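Local coordinates for oxidoreductase, NAD-binding/iron-sulfur cluster-binding protein (Nitratireductor pacificus pht-3B, PDB 6ZXU) that catalyses reductive removal of halogen from organohalide compounds with bound cobalamin, two [4Fe-4S] clusters probably supplying the electrons, at residues A143-E155 and G166-A180. Numbering follows the deposited sequence.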
ATOM      1  N   ALA A 143     -22.512 -13.804   8.194  1.00 25.02           N
ATOM      2  CA  ALA A 143     -21.415 -13.132   8.755  1.00 21.76           C
ATOM      3  C   ALA A 143     -20.114 -13.545   7.997  1.00 24.24           C
ATOM      4  O   ALA A 143     -19.818 -14.733   7.824  1.00 21.75           O
ATOM      5  CB  ALA A 143     -21.284 -13.418  10.203  1.00 21.49           C
ATOM      6  N   LEU A 144     -19.394 -12.533   7.501  1.00 21.67           N
ATOM      7  CA  LEU A 144     -17.958 -12.649   7.162  1.00 21.65           C
ATOM      8  C   LEU A 144     -17.138 -12.383   8.384  1.00 21.93           C
ATOM      9  O   LEU A 144     -17.212 -11.314   8.935  1.00 22.00           O
ATOM     10  CB  LEU A 144     -17.600 -11.679   6.082  1.00 22.22           C
ATOM     11  CG  LEU A 144     -16.147 -11.750   5.629  1.00 27.48           C
ATOM     12  CD1 LEU A 144     -15.966 -12.771   4.576  1.00 22.88           C
ATOM     13  CD2 LEU A 144     -15.822 -10.403   5.035  1.00 36.65           C
ATOM     14  N   VAL A 145     -16.343 -13.393   8.818  1.00 19.44           N
ATOM     15  CA  VAL A 145     -15.580 -13.295  10.024  1.00 18.09           C
ATOM     16  C   VAL A 145     -14.109 -13.339   9.608  1.00 19.02           C
ATOM     17  O   VAL A 145     -13.738 -14.126   8.733  1.00 18.47           O
ATOM     18  CB  VAL A 145     -15.860 -14.454  10.987  1.00 18.80           C
ATOM     19  CG1 VAL A 145     -15.239 -14.217  12.330  1.00 21.16           C
ATOM     20  CG2 VAL A 145     -17.378 -14.645  11.149  1.00 22.73           C
ATOM     21  N   PHE A 146     -13.307 -12.470  10.185  1.00 16.94           N
ATOM     22  CA  PHE A 146     -11.877 -12.439   9.887  1.00 16.48           C
ATOM     23  C   PHE A 146     -11.071 -12.158  11.103  1.00 17.93           C
ATOM     24  O   PHE A 146     -11.540 -11.529  12.044  1.00 19.44           O
ATOM     25  CB  PHE A 146     -11.555 -11.494   8.777  1.00 16.62           C
ATOM     26  CG  PHE A 146     -11.879 -10.079   9.106  1.00 18.21           C
ATOM     27  CD1 PHE A 146     -10.951  -9.319   9.846  1.00 20.99           C
ATOM     28  CD2 PHE A 146     -13.029  -9.490   8.656  1.00 20.24           C
ATOM     29  CE1 PHE A 146     -11.219  -7.998  10.112  1.00 21.47           C
ATOM     30  CE2 PHE A 146     -13.333  -8.158   8.993  1.00 23.55           C
ATOM     31  CZ  PHE A 146     -12.432  -7.417   9.748  1.00 21.09           C
ATOM     32  N   ALA A 147      -9.840 -12.671  11.119  1.00 17.77           N
ATOM     33  CA  ALA A 147      -8.895 -12.481  12.222  1.00 19.07           C
ATOM     34  C   ALA A 147      -7.708 -11.702  11.641  1.00 19.77           C
ATOM     35  O   ALA A 147      -7.307 -11.863  10.478  1.00 20.55           O
ATOM     36  CB  ALA A 147      -8.410 -13.767  12.813  1.00 20.27           C
ATOM     37  N   VAL A 148      -7.170 -10.849  12.452  1.00 18.19           N
ATOM     38  CA  VAL A 148      -5.865 -10.247  12.163  1.00 18.93           C
ATOM     39  C   VAL A 148      -4.913 -10.700  13.246  1.00 17.12           C
ATOM     40  O   VAL A 148      -5.155 -10.485  14.437  1.00 19.49           O
ATOM     41  CB  VAL A 148      -5.986  -8.681  12.085  1.00 16.69           C
ATOM     42  CG1 VAL A 148      -4.599  -7.993  12.019  1.00 16.42           C
ATOM     43  CG2 VAL A 148      -6.824  -8.295  10.920  1.00 17.30           C
ATOM     44  N   GLN A 149      -3.756 -11.204  12.877  1.00 19.48           N
ATOM     45  CA  GLN A 149      -2.744 -11.590  13.869  1.00 18.70           C
ATOM     46  C   GLN A 149      -2.115 -10.408  14.590  1.00 19.85           C
ATOM     47  O   GLN A 149      -1.943  -9.344  14.035  1.00 20.54           O
ATOM     48  CB  GLN A 149      -1.628 -12.443  13.189  1.00 19.24           C
ATOM     49  CG  GLN A 149      -0.745 -13.104  14.234  1.00 21.78           C
ATOM     50  CD  GLN A 149       0.186 -14.210  13.752  1.00 20.68           C
ATOM     51  OE1 GLN A 149       0.651 -15.034  14.550  1.00 19.89           O
ATOM     52  NE2 GLN A 149       0.517 -14.189  12.498  1.00 21.03           N
ATOM     53  N   PHE A 150      -1.795 -10.598  15.862  1.00 20.15           N
ATOM     54  CA  PHE A 150      -1.039  -9.631  16.611  1.00 22.48           C
ATOM     55  C   PHE A 150       0.224  -9.323  15.876  1.00 21.30           C
ATOM     56  O   PHE A 150       0.812 -10.206  15.253  1.00 22.16           O
ATOM     57  CB  PHE A 150      -0.622 -10.207  18.001  1.00 21.83           C
ATOM     58  CG  PHE A 150      -1.649 -10.032  19.083  1.00 20.48           C
ATOM     59  CD1 PHE A 150      -2.928  -9.742  18.799  1.00 21.79           C
ATOM     60  CD2 PHE A 150      -1.298 -10.243  20.411  1.00 24.06           C
ATOM     61  CE1 PHE A 150      -3.888  -9.619  19.794  1.00 23.86           C
ATOM     62  CE2 PHE A 150      -2.242 -10.115  21.412  1.00 21.99           C
ATOM     63  CZ  PHE A 150      -3.559  -9.814  21.098  1.00 23.77           C
ATOM     64  N   GLY A 151       0.689  -8.088  16.028  1.00 21.67           N
ATOM     65  CA  GLY A 151       2.017  -7.706  15.514  1.00 20.75           C
ATOM     66  C   GLY A 151       3.141  -8.299  16.323  1.00 22.55           C
ATOM     67  O   GLY A 151       3.008  -8.548  17.525  1.00 19.00           O
ATOM     68  N   ARG A 152       4.293  -8.467  15.678  1.00 24.75           N
ATOM     69  CA  ARG A 152       5.524  -8.735  16.391  1.00 23.96           C
ATOM     70  C   ARG A 152       5.925  -7.519  17.235  1.00 25.16           C
ATOM     71  O   ARG A 152       5.742  -6.366  16.815  1.00 25.04           O
ATOM     72  CB  ARG A 152       6.677  -8.996  15.432  1.00 25.38           C
ATOM     73  CG  ARG A 152       6.628 -10.314  14.705  1.00 28.64           C
ATOM     74  CD  ARG A 152       7.878 -10.488  13.821  1.00 28.79           C
ATOM     75  NE  ARG A 152       9.064 -10.520  14.628  1.00 29.48           N
ATOM     76  CZ  ARG A 152      10.290 -10.151  14.223  1.00 31.08           C
ATOM     77  NH1 ARG A 152      10.517  -9.769  12.989  1.00 25.93           N
ATOM     78  NH2 ARG A 152      11.284 -10.158  15.075  1.00 27.27           N
ATOM     79  N   GLU A 153       6.447  -7.768  18.417  1.00 25.96           N
ATOM     80  CA  GLU A 153       6.887  -6.669  19.268  1.00 28.94           C
ATOM     81  C   GLU A 153       8.414  -6.752  19.459  1.00 28.66           C
ATOM     82  O   GLU A 153       9.015  -7.796  19.310  1.00 29.30           O
ATOM     83  CB  GLU A 153       6.202  -6.714  20.629  1.00 32.25           C
ATOM     84  CG  GLU A 153       4.681  -6.846  20.579  1.00 35.32           C
ATOM     85  CD  GLU A 153       4.017  -6.770  21.998  1.00 45.24           C
ATOM     86  OE1 GLU A 153       4.753  -6.397  22.967  1.00 45.82           O
ATOM     87  OE2 GLU A 153       2.764  -7.019  22.163  1.00 46.97           O
ATOM     88  N   PRO A 154       9.055  -5.611  19.740  1.00 29.85           N
ATOM     89  CA  PRO A 154      10.443  -5.625  20.076  1.00 31.10           C
ATOM     90  C   PRO A 154      10.701  -6.483  21.354  1.00 33.94           C
ATOM     91  O   PRO A 154       9.836  -6.547  22.245  1.00 38.90           O
ATOM     92  CB  PRO A 154      10.738  -4.167  20.368  1.00 28.25           C
ATOM     93  CG  PRO A 154       9.670  -3.395  19.785  1.00 28.24           C
ATOM     94  CD  PRO A 154       8.478  -4.274  19.876  1.00 30.97           C
ATOM     95  N   GLU A 155      11.873  -7.069  21.415  1.00 33.95           N
ATOM     96  CA  GLU A 155      12.311  -7.799  22.597  1.00 38.73           C
ATOM     97  C   GLU A 155      12.634  -6.828  23.696  1.00 37.18           C
ATOM     98  O   GLU A 155      12.808  -5.600  23.484  1.00 36.01           O
ATOM     99  CB  GLU A 155      13.553  -8.667  22.299  1.00 37.72           C
ATOM    100  CG  GLU A 155      13.374  -9.618  21.104  1.00 46.27           C
ATOM    101  CD  GLU A 155      12.338 -10.758  21.363  1.00 61.00           C
ATOM    102  OE1 GLU A 155      12.712 -11.798  21.999  1.00 61.77           O
ATOM    103  OE2 GLU A 155      11.139 -10.636  20.909  1.00 64.92           O
ATOM    104  N   GLY A 166       2.041  -4.046  25.507  1.00 27.95           N
ATOM    105  CA  GLY A 166       0.699  -3.911  25.966  1.00 27.46           C
ATOM    106  C   GLY A 166      -0.294  -3.263  25.007  1.00 28.03           C
ATOM    107  O   GLY A 166      -1.443  -3.078  25.372  1.00 30.90           O
ATOM    108  N   THR A 167       0.113  -2.917  23.782  1.00 26.49           N
ATOM    109  CA  THR A 167      -0.777  -2.231  22.853  1.00 24.00           C
ATOM    110  C   THR A 167      -1.301  -3.139  21.708  1.00 20.75           C
ATOM    111  O   THR A 167      -2.003  -2.671  20.853  1.00 21.16           O
ATOM    112  CB  THR A 167      -0.064  -1.045  22.176  1.00 22.90           C
ATOM    113  OG1 THR A 167       0.969  -1.551  21.311  1.00 25.68           O
ATOM    114  CG2 THR A 167       0.532  -0.104  23.219  1.00 22.12           C
ATOM    115  N   ASN A 168      -1.061  -4.407  21.786  1.00 22.18           N
ATOM    116  CA  ASN A 168      -1.296  -5.252  20.625  1.00 21.13           C
ATOM    117  C   ASN A 168      -2.748  -5.493  20.332  1.00 20.92           C
ATOM    118  O   ASN A 168      -3.191  -5.423  19.191  1.00 18.33           O
ATOM    119  CB  ASN A 168      -0.531  -6.555  20.792  1.00 20.22           C
ATOM    120  CG  ASN A 168       0.144  -6.993  19.516  1.00 22.31           C
ATOM    121  OD1 ASN A 168      -0.352  -6.753  18.407  1.00 19.85           O
ATOM    122  ND2 ASN A 168       1.270  -7.590  19.651  1.00 20.56           N
ATOM    123  N   ALA A 169      -3.544  -5.666  21.355  1.00 22.00           N
ATOM    124  CA  ALA A 169      -4.976  -5.872  21.145  1.00 21.93           C
ATOM    125  C   ALA A 169      -5.650  -4.658  20.619  1.00 21.62           C
ATOM    126  O   ALA A 169      -6.492  -4.735  19.743  1.00 23.09           O
ATOM    127  CB  ALA A 169      -5.633  -6.296  22.447  1.00 23.04           C
ATOM    128  N   ALA A 170      -5.247  -3.498  21.094  1.00 23.25           N
ATOM    129  CA  ALA A 170      -5.770  -2.208  20.543  1.00 23.52           C
ATOM    130  C   ALA A 170      -5.259  -1.881  19.129  1.00 21.14           C
ATOM    131  O   ALA A 170      -6.003  -1.478  18.273  1.00 22.72           O
ATOM    132  CB  ALA A 170      -5.418  -1.066  21.485  1.00 24.99           C
ATOM    133  N   ARG A 171      -3.975  -2.119  18.890  1.00 23.92           N
ATOM    134  CA  ARG A 171      -3.394  -2.048  17.552  1.00 20.42           C
ATOM    135  C   ARG A 171      -4.129  -2.991  16.577  1.00 20.82           C
ATOM    136  O   ARG A 171      -4.528  -2.606  15.495  1.00 20.09           O
ATOM    137  CB  ARG A 171      -1.906  -2.387  17.646  1.00 23.04           C
ATOM    138  CG  ARG A 171      -1.116  -2.534  16.339  1.00 21.97           C
ATOM    139  CD  ARG A 171      -1.097  -3.995  15.982  1.00 21.69           C
ATOM    140  NE  ARG A 171      -0.224  -4.415  14.908  1.00 20.89           N
ATOM    141  CZ  ARG A 171      -0.459  -5.491  14.189  1.00 24.66           C
ATOM    142  NH1 ARG A 171      -1.474  -6.292  14.465  1.00 23.15           N
ATOM    143  NH2 ARG A 171       0.379  -5.836  13.241  1.00 29.94           N
ATOM    144  N   THR A 172      -4.288  -4.226  16.976  1.00 22.08           N
ATOM    145  CA  THR A 172      -4.950  -5.190  16.122  1.00 20.00           C
ATOM    146  C   THR A 172      -6.466  -4.919  16.020  1.00 19.15           C
ATOM    147  O   THR A 172      -7.039  -5.060  14.939  1.00 20.11           O
ATOM    148  CB  THR A 172      -4.624  -6.574  16.615  1.00 19.13           C
ATOM    149  OG1 THR A 172      -3.196  -6.708  16.789  1.00 18.37           O
ATOM    150  CG2 THR A 172      -5.137  -7.602  15.639  1.00 18.17           C
ATOM    151  N   ASP A 173      -7.104  -4.496  17.094  1.00 19.73           N
ATOM    152  CA  ASP A 173      -8.492  -3.987  16.958  1.00 22.05           C
ATOM    153  C   ASP A 173      -8.637  -2.876  15.941  1.00 22.37           C
ATOM    154  O   ASP A 173      -9.611  -2.830  15.175  1.00 20.77           O
ATOM    155  CB  ASP A 173      -9.078  -3.542  18.316  1.00 23.68           C
ATOM    156  CG  ASP A 173      -9.577  -4.697  19.167  1.00 28.01           C
ATOM    157  OD1 ASP A 173      -9.727  -5.863  18.667  1.00 28.74           O
ATOM    158  OD2 ASP A 173      -9.797  -4.466  20.368  1.00 31.53           O
ATOM    159  N   MET A 174      -7.729  -1.912  15.978  1.00 21.10           N
ATOM    160  CA  MET A 174      -7.757  -0.821  14.966  1.00 21.13           C
ATOM    161  C   MET A 174      -7.775  -1.353  13.530  1.00 18.23           C
ATOM    162  O   MET A 174      -8.553  -0.909  12.670  1.00 19.34           O
ATOM    163  CB  MET A 174      -6.526   0.116  15.174  1.00 19.37           C
ATOM    164  CG  MET A 174      -6.463   1.245  14.186  1.00 22.25           C
ATOM    165  SD  MET A 174      -4.836   2.111  14.241  1.00 24.48           S
ATOM    166  CE  MET A 174      -3.696   0.747  13.781  1.00 25.75           C
ATOM    167  N   ARG A 175      -6.886  -2.273  13.243  1.00 19.84           N
ATOM    168  CA  ARG A 175      -6.826  -2.871  11.921  1.00 19.44           C
ATOM    169  C   ARG A 175      -8.120  -3.635  11.628  1.00 19.98           C
ATOM    170  O   ARG A 175      -8.591  -3.590  10.526  1.00 19.38           O
ATOM    171  CB  ARG A 175      -5.579  -3.754  11.852  1.00 21.12           C
ATOM    172  CG  ARG A 175      -5.342  -4.434  10.537  1.00 21.75           C
ATOM    173  CD  ARG A 175      -5.130  -3.521   9.364  1.00 25.22           C
ATOM    174  NE  ARG A 175      -4.305  -2.333   9.719  1.00 27.38           N
ATOM    175  CZ  ARG A 175      -2.983  -2.352   9.901  1.00 28.71           C
ATOM    176  NH1 ARG A 175      -2.296  -3.510   9.811  1.00 27.88           N
ATOM    177  NH2 ARG A 175      -2.318  -1.212  10.244  1.00 30.23           N
ATOM    178  N   CYS A 176      -8.728  -4.289  12.634  1.00 22.16           N
ATOM    179  CA  CYS A 176     -10.013  -4.997  12.455  1.00 19.68           C
ATOM    180  C   CYS A 176     -11.164  -4.062  12.147  1.00 19.96           C
ATOM    181  O   CYS A 176     -11.942  -4.312  11.235  1.00 19.30           O
ATOM    182  CB  CYS A 176     -10.324  -5.842  13.647  1.00 21.56           C
ATOM    183  SG  CYS A 176      -9.290  -7.293  13.742  1.00 23.50           S
ATOM    184  N   ALA A 177     -11.207  -2.919  12.812  1.00 19.98           N
ATOM    185  CA  ALA A 177     -12.225  -1.932  12.530  1.00 20.37           C
ATOM    186  C   ALA A 177     -12.077  -1.376  11.157  1.00 19.99           C
ATOM    187  O   ALA A 177     -13.010  -1.165  10.448  1.00 19.25           O
ATOM    188  CB  ALA A 177     -12.127  -0.842  13.547  1.00 19.30           C
ATOM    189  N   GLU A 178     -10.840  -1.082  10.789  1.00 24.09           N
ATOM    190  CA  GLU A 178     -10.540  -0.589   9.463  1.00 20.87           C
ATOM    191  C   GLU A 178     -11.050  -1.524   8.380  1.00 19.14           C
ATOM    192  O   GLU A 178     -11.779  -1.110   7.458  1.00 20.49           O
ATOM    193  CB  GLU A 178      -9.018  -0.501   9.321  1.00 26.57           C
ATOM    194  CG  GLU A 178      -8.529   0.016   7.975  1.00 29.75           C
ATOM    195  CD  GLU A 178      -7.251  -0.720   7.493  1.00 39.90           C
ATOM    196  OE1 GLU A 178      -6.143  -0.539   8.080  1.00 36.95           O
ATOM    197  OE2 GLU A 178      -7.327  -1.525   6.506  1.00 41.80           O
ATOM    198  N   ILE A 179     -10.653  -2.789   8.439  1.00 17.75           N
ATOM    199  CA  ILE A 179     -11.083  -3.791   7.462  1.00 16.92           C
ATOM    200  C   ILE A 179     -12.605  -3.961   7.480  1.00 15.20           C
ATOM    201  O   ILE A 179     -13.250  -3.968   6.448  1.00 13.92           O
ATOM    202  CB  ILE A 179     -10.377  -5.160   7.707  1.00 17.06           C
ATOM    203  CG1 ILE A 179      -8.877  -4.968   7.532  1.00 19.88           C
ATOM    204  CG2 ILE A 179     -10.967  -6.218   6.796  1.00 15.80           C
ATOM    205  CD1 ILE A 179      -8.062  -6.189   7.861  1.00 21.05           C
ATOM    206  N   ALA A 180     -13.207  -4.044   8.664  1.00 16.73           N
ATOM    207  CA  ALA A 180     -14.698  -4.197   8.755  1.00 15.95           C
ATOM    208  C   ALA A 180     -15.467  -3.031   8.160  1.00 16.89           C
ATOM    209  O   ALA A 180     -16.496  -3.221   7.534  1.00 16.85           O
ATOM    210  CB  ALA A 180     -15.104  -4.401  10.209  1.00 17.54           C
TER
HETATM  211  O   HOH W   1       2.362  -7.052  25.305  1.00 39.59           O
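Asn168, in the first turn of helix 168-190, meets the chain leaving strand 142-149 with every atom of its side chain beyond CA, a compact example of an amide pairing with the N-H and C=O of a single residue in an extended chain. Its CB sits over one face of the Phe150 ring, 4.0 Å from the ring centroid, in a CH-pi contact. CG continues across the same ring, 3.6 Å from Phe150 CG, and the amide lies stacked on it with the planes 18° apart. At the tip the two ends divide the work on Gly151: OD1 accepts from Gly151 N at 2.9 Å, on a lone pair in the carbonyl plane, while ND2 donates almost straight to Gly151 O, also at 2.9 Å. Asn168 ND2 gives its other proton to the anti lone pair of Glu153 OE2 (3.0 Å). A leucine here would probably leave both the Gly151 peptide groups and the Glu153 carboxylate without these mates. One turn on, Arg171 NH1 bonds to Gln149 O (3.1 Å) and to Thr172 OG1. Farther along the helix, Val148 packs on Thr172, Cys176 and Ile179, and Ile179 CG2, anti to the backbone N, covers a face of the Phe146 ring. With the axes of their short segments at 141°, strand and helix thus join through an apolar core and a polar end, a helix packed on a four-stranded antiparallel sheet, as in alpha+beta folds, away from the cofactor sites.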